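Local coordinates for protein bifunctional endomannanase/endoglucanase (Caldanaerobius polysaccharolyticus, PDB 3W0K) that probably hydrolyses internal linkages of mannan and cellulose-type glucan chains, as a glycoside hydrolase family 5 enzyme built on a beta/alpha barrel, at residues N233-T236 and L237-Y240; E239-K242 and P243-D246. All coordinates share one frame; numbering follows the deposited sequence.

How the contacts relate
Coming from strand 230-232, the chain turns at Asn233 into helix 234-249, and both contacts lie on that one helix. Contact 1 holds the N-cap and the first turns, 233-236 against 237-240; neither contact closes a loop, the segments being contiguous. Contact 2, with its centre about 9 Å from that of contact 1, begins where contact 1 ends: the two share Glu239 and Tyr240, so they overlap end to end and neither nests in nor crosses the other. Both are local, one helical turn to the next, and the second spans the kink at Pro243. Together they join this helix to the helix 267-284, and to the loop residues Asn180 and Gln199, on the outside of the eight-stranded barrel.

Contact 1 (N233-T236 and L237-Y240); sequences NKDT and LREY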
loop_
_atom_site.group_PDB
_atom_site.type_symbol
_atom_site.label_atom_id
_atom_site.label_comp_id
_atom_site.label_asym_id
_atom_site.label_seq_id
_atom_site.Cartn_x
_atom_site.Cartn_y
_atom_site.Cartn_z
ATOM N N ASN A 233 -8.830 -2.188 -21.053
ATOM C CA ASN A 233 -8.086 -3.352 -21.525
ATOM C C ASN A 233 -6.611 -3.088 -21.237
ATOM O O ASN A 233 -6.279 -2.095 -20.583
ATOM C CB ASN A 233 -8.331 -3.602 -23.023
ATOM C CG ASN A 233 -8.144 -2.358 -23.872
ATOM O OD1 ASN A 233 -7.172 -1.621 -23.719
ATOM N ND2 ASN A 233 -9.075 -2.131 -24.795
ATOM N N LYS A 234 -5.722 -3.952 -21.720
ATOM C CA LYS A 234 -4.296 -3.768 -21.463
ATOM C C LYS A 234 -3.758 -2.436 -21.991
ATOM O O LYS A 234 -2.913 -1.809 -21.350
ATOM C CB LYS A 234 -3.483 -4.938 -22.020
ATOM C CG LYS A 234 -2.059 -4.995 -21.483
ATOM C CD LYS A 234 -1.342 -6.252 -21.941
ATOM C CE LYS A 234 0.076 -6.294 -21.406
ATOM N NZ LYS A 234 0.781 -7.541 -21.805
ATOM N N ASP A 235 -4.258 -1.996 -23.144
ATOM C CA ASP A 235 -3.826 -0.726 -23.725
ATOM C C ASP A 235 -4.233 0.440 -22.827
ATOM O O ASP A 235 -3.487 1.410 -22.683
ATOM C CB ASP A 235 -4.419 -0.528 -25.127
ATOM C CG ASP A 235 -3.715 -1.361 -26.189
ATOM O OD1 ASP A 235 -2.577 -1.817 -25.954
ATOM O OD2 ASP A 235 -4.300 -1.541 -27.280
ATOM N N THR A 236 -5.420 0.336 -22.233
ATOM C CA THR A 236 -5.928 1.372 -21.337
ATOM C C THR A 236 -5.073 1.410 -20.074
ATOM O O THR A 236 -4.813 2.481 -19.522
ATOM C CB THR A 236 -7.395 1.115 -20.950
ATOM O OG1 THR A 236 -8.158 0.844 -22.132
ATOM C CG2 THR A 236 -7.985 2.339 -20.265
ATOM N N LEU A 237 -4.633 0.237 -19.622
ATOM C CA LEU A 237 -3.781 0.160 -18.438
ATOM C C LEU A 237 -2.436 0.823 -18.724
ATOM O O LEU A 237 -1.855 1.464 -17.846
ATOM C CB LEU A 237 -3.588 -1.293 -17.997
ATOM C CG LEU A 237 -4.775 -1.916 -17.260
ATOM C CD1 LEU A 237 -4.621 -3.427 -17.187
ATOM C CD2 LEU A 237 -4.881 -1.315 -15.859
ATOM N N ARG A 238 -1.948 0.687 -19.958
ATOM C CA ARG A 238 -0.686 1.313 -20.340
ATOM C C ARG A 238 -0.846 2.832 -20.294
ATOM O O ARG A 238 0.056 3.545 -19.858
ATOM C CB ARG A 238 -0.258 0.876 -21.745
ATOM C CG ARG A 238 0.172 -0.578 -21.848
ATOM C CD ARG A 238 0.633 -0.905 -23.266
ATOM N NE ARG A 238 1.059 -2.295 -23.406
ATOM C CZ ARG A 238 2.269 -2.749 -23.096
ATOM N NH1 ARG A 238 3.196 -1.930 -22.617
ATOM N NH2 ARG A 238 2.558 -4.030 -23.273
ATOM N N GLU A 239 -1.999 3.319 -20.755
ATOM C CA GLU A 239 -2.283 4.753 -20.740
ATOM C C GLU A 239 -2.310 5.243 -19.295
ATOM O O GLU A 239 -1.744 6.285 -18.971
ATOM C CB GLU A 239 -3.628 5.049 -21.403
ATOM C CG GLU A 239 -3.649 4.830 -22.909
ATOM C CD GLU A 239 -4.989 5.182 -23.529
ATOM O OE1 GLU A 239 -5.544 6.252 -23.188
ATOM O OE2 GLU A 239 -5.487 4.391 -24.361
ATOM N N TYR A 240 -2.942 4.450 -18.435
ATOM C CA TYR A 240 -3.062 4.757 -17.013
ATOM C C TYR A 240 -1.696 4.820 -16.330
ATOM O O TYR A 240 -1.465 5.663 -15.461
ATOM C CB TYR A 240 -3.950 3.704 -16.340
ATOM C CG TYR A 240 -3.929 3.728 -14.831
ATOM C CD1 TYR A 240 -4.534 4.762 -14.118
ATOM C CD2 TYR A 240 -3.294 2.719 -14.116
ATOM C CE1 TYR A 240 -4.503 4.788 -12.725
ATOM C CE2 TYR A 240 -3.256 2.735 -12.727
ATOM C CZ TYR A 240 -3.859 3.768 -12.039
ATOM O OH TYR A 240 -3.809 3.770 -10.666
HETATM O O HOH W 1 -1.216 -3.657 -24.434
#
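Lys234 and Arg238, one turn apart, run obliquely past each other, CE of Lys234 lying 3.8 Å from NH2 of Arg238. The two cationic ends are close but each is answered elsewhere, NZ of Lys234 by a hydrogen bond to Ser279 and NH2 of Arg238 by a salt bridge to Glu283. Asp235 reaches the same guanidinium through a water: the water donates to Asp235 OD1 at 2.7 Å and accepts from Arg238 NE at 2.8 Å, in the plane of the group at its edge. The Arg238 chain is extended from CG to NE, and a turn at chi4 (-84°) sets the edge of the guanidinium at that water. A leucine in place of Arg238 would probably leave Glu283 without its charged mate and break the water bridge to Asp235. Behind these side chains stands the start of the helix. Asn233 is the N-cap: its OD1 accepts from Thr236 N at 3.0 Å, while Asn233 N gives a weak bond of 3.3 Å to Thr236 OG1, completing a capping box. From Asn233 O to Leu237 N the regular i to i+4 bonding begins. The Thr236 hydroxyl also bonds to Val231 O, tying the cap to the strand 230-232, and Leu237 packs against Leu280 of the helix 267-284 and Trp232 of that strand.

Contact 2 (E239-K242 and P243-D246); sequences EYYK and PWRD
The rings of Tyr240, Tyr241 and Trp244 follow one another along the inward flank of the helix. CD2 of Tyr240 stands 3.6 Å above one face of the Tyr241 ring, over its centre, whereas Tyr241 CE2 lies in the plane of the Tyr240 ring at its edge. Across the turn Trp244 CD1 approaches the edge of the Tyr241 ring, 4.5 Å from Tyr241 CD1, and Tyr240 O lies at the edge of the indole. Trp286 adds an edge-to-face contact to Tyr241. Polar ends are satisfied further out: Tyr241 OH bonds to Arg196 O and Tyr281 OH, and Trp244 NE1 to Asn180 O. This flank thus joins the helix, one of those wrapped round the TIM barrel of family 5 enzymes, to the strand 192-197 and the helix 267-284. Pro243 kinks the helix here. Its nitrogen has no hydrogen to give to Glu239 O, and its CD sits 3.6 Å from that oxygen instead. Trp244 N likewise makes no bond to Tyr240 O and instead gives a weak i to i+3 bond of 2.9 Å to Tyr241 O, which accepts as well from Arg245 N; regular bonding resumes with that second bond and with Asp246 N to Lys242 O. On the solvent side Lys242, its CG anti to the backbone N (chi1 -172°), bends only at its last torsion (chi4 -57°) to bring NZ to Asp246, forming a salt bridge of 3.1 Å to OD2 on the syn lone pair.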
loop_
_atom_site.group_PDB
_atom_site.type_symbol
_atom_site.label_atom_id
_atom_site.label_comp_id
_atom_site.label_asym_id
_atom_site.label_seq_id
_atom_site.Cartn_x
_atom_site.Cartn_y
_atom_site.Cartn_z
ATOM N N GLU A 239 -1.999 3.319 -20.755
ATOM C CA GLU A 239 -2.283 4.753 -20.740
ATOM C C GLU A 239 -2.310 5.243 -19.295
ATOM O O GLU A 239 -1.744 6.285 -18.971
ATOM C CB GLU A 239 -3.628 5.049 -21.403
ATOM C CG GLU A 239 -3.649 4.830 -22.909
ATOM C CD GLU A 239 -4.989 5.182 -23.529
ATOM O OE1 GLU A 239 -5.544 6.252 -23.188
ATOM O OE2 GLU A 239 -5.487 4.391 -24.361
ATOM N N TYR A 240 -2.942 4.450 -18.435
ATOM C CA TYR A 240 -3.062 4.757 -17.013
ATOM C C TYR A 240 -1.696 4.820 -16.330
ATOM O O TYR A 240 -1.465 5.663 -15.461
ATOM C CB TYR A 240 -3.950 3.704 -16.340
ATOM C CG TYR A 240 -3.929 3.728 -14.831
ATOM C CD1 TYR A 240 -4.534 4.762 -14.118
ATOM C CD2 TYR A 240 -3.294 2.719 -14.116
ATOM C CE1 TYR A 240 -4.503 4.788 -12.725
ATOM C CE2 TYR A 240 -3.256 2.735 -12.727
ATOM C CZ TYR A 240 -3.859 3.768 -12.039
ATOM O OH TYR A 240 -3.809 3.770 -10.666
ATOM N N TYR A 241 -0.791 3.934 -16.733
ATOM C CA TYR A 241 0.543 3.891 -16.146
ATOM C C TYR A 241 1.587 4.761 -16.839
ATOM O O TYR A 241 2.688 4.931 -16.316
ATOM C CB TYR A 241 1.043 2.446 -16.062
ATOM C CG TYR A 241 0.384 1.633 -14.968
ATOM C CD1 TYR A 241 0.404 2.070 -13.643
ATOM C CD2 TYR A 241 -0.258 0.431 -15.254
ATOM C CE1 TYR A 241 -0.205 1.328 -12.631
ATOM C CE2 TYR A 241 -0.870 -0.317 -14.252
ATOM C CZ TYR A 241 -0.841 0.141 -12.942
ATOM O OH TYR A 241 -1.477 -0.579 -11.957
ATOM N N LYS A 242 1.235 5.348 -17.984
ATOM C CA LYS A 242 2.181 6.181 -18.727
ATOM C C LYS A 242 2.874 7.268 -17.899
ATOM O O LYS A 242 4.093 7.409 -17.972
ATOM C CB LYS A 242 1.536 6.783 -19.980
ATOM C CG LYS A 242 2.536 7.492 -20.884
ATOM C CD LYS A 242 1.888 8.027 -22.149
ATOM C CE LYS A 242 2.933 8.603 -23.096
ATOM N NZ LYS A 242 3.742 9.689 -22.468
ATOM N N PRO A 243 2.116 8.046 -17.099
ATOM C CA PRO A 243 2.756 9.092 -16.291
ATOM C C PRO A 243 3.773 8.513 -15.305
ATOM O O PRO A 243 4.773 9.155 -14.971
ATOM C CB PRO A 243 1.573 9.732 -15.567
ATOM C CG PRO A 243 0.448 9.558 -16.542
ATOM C CD PRO A 243 0.649 8.127 -16.979
ATOM N N TRP A 244 3.506 7.296 -14.836
ATOM C CA TRP A 244 4.400 6.617 -13.905
ATOM C C TRP A 244 5.636 6.105 -14.643
ATOM O O TRP A 244 6.745 6.153 -14.118
ATOM C CB TRP A 244 3.666 5.475 -13.201
ATOM C CG TRP A 244 2.601 5.963 -12.267
ATOM C CD1 TRP A 244 1.317 6.298 -12.584
ATOM C CD2 TRP A 244 2.740 6.187 -10.859
ATOM N NE1 TRP A 244 0.644 6.721 -11.458
ATOM C CE2 TRP A 244 1.495 6.662 -10.387
ATOM C CE3 TRP A 244 3.796 6.032 -9.951
ATOM C CZ2 TRP A 244 1.276 6.983 -9.041
ATOM C CZ3 TRP A 244 3.579 6.352 -8.613
ATOM C CH2 TRP A 244 2.326 6.822 -8.172
ATOM N N ARG A 245 5.434 5.636 -15.871
ATOM C CA ARG A 245 6.533 5.142 -16.698
ATOM C C ARG A 245 7.446 6.283 -17.130
ATOM O O ARG A 245 8.666 6.112 -17.211
ATOM C CB ARG A 245 5.989 4.406 -17.923
ATOM C CG ARG A 245 5.549 2.989 -17.624
ATOM C CD ARG A 245 6.754 2.084 -17.390
ATOM N NE ARG A 245 7.357 1.635 -18.646
ATOM C CZ ARG A 245 8.477 0.923 -18.736
ATOM N NH1 ARG A 245 9.147 0.575 -17.644
ATOM N NH2 ARG A 245 8.906 0.513 -19.924
ATOM N N ASP A 246 6.855 7.445 -17.405
ATOM C CA ASP A 246 7.621 8.621 -17.814
ATOM C C ASP A 246 8.571 9.033 -16.698
ATOM O O ASP A 246 9.686 9.481 -16.953
ATOM C CB ASP A 246 6.688 9.788 -18.163
ATOM C CG ASP A 246 5.917 9.562 -19.457
ATOM O OD1 ASP A 246 6.303 8.678 -20.254
ATOM O OD2 ASP A 246 4.918 10.277 -19.680
#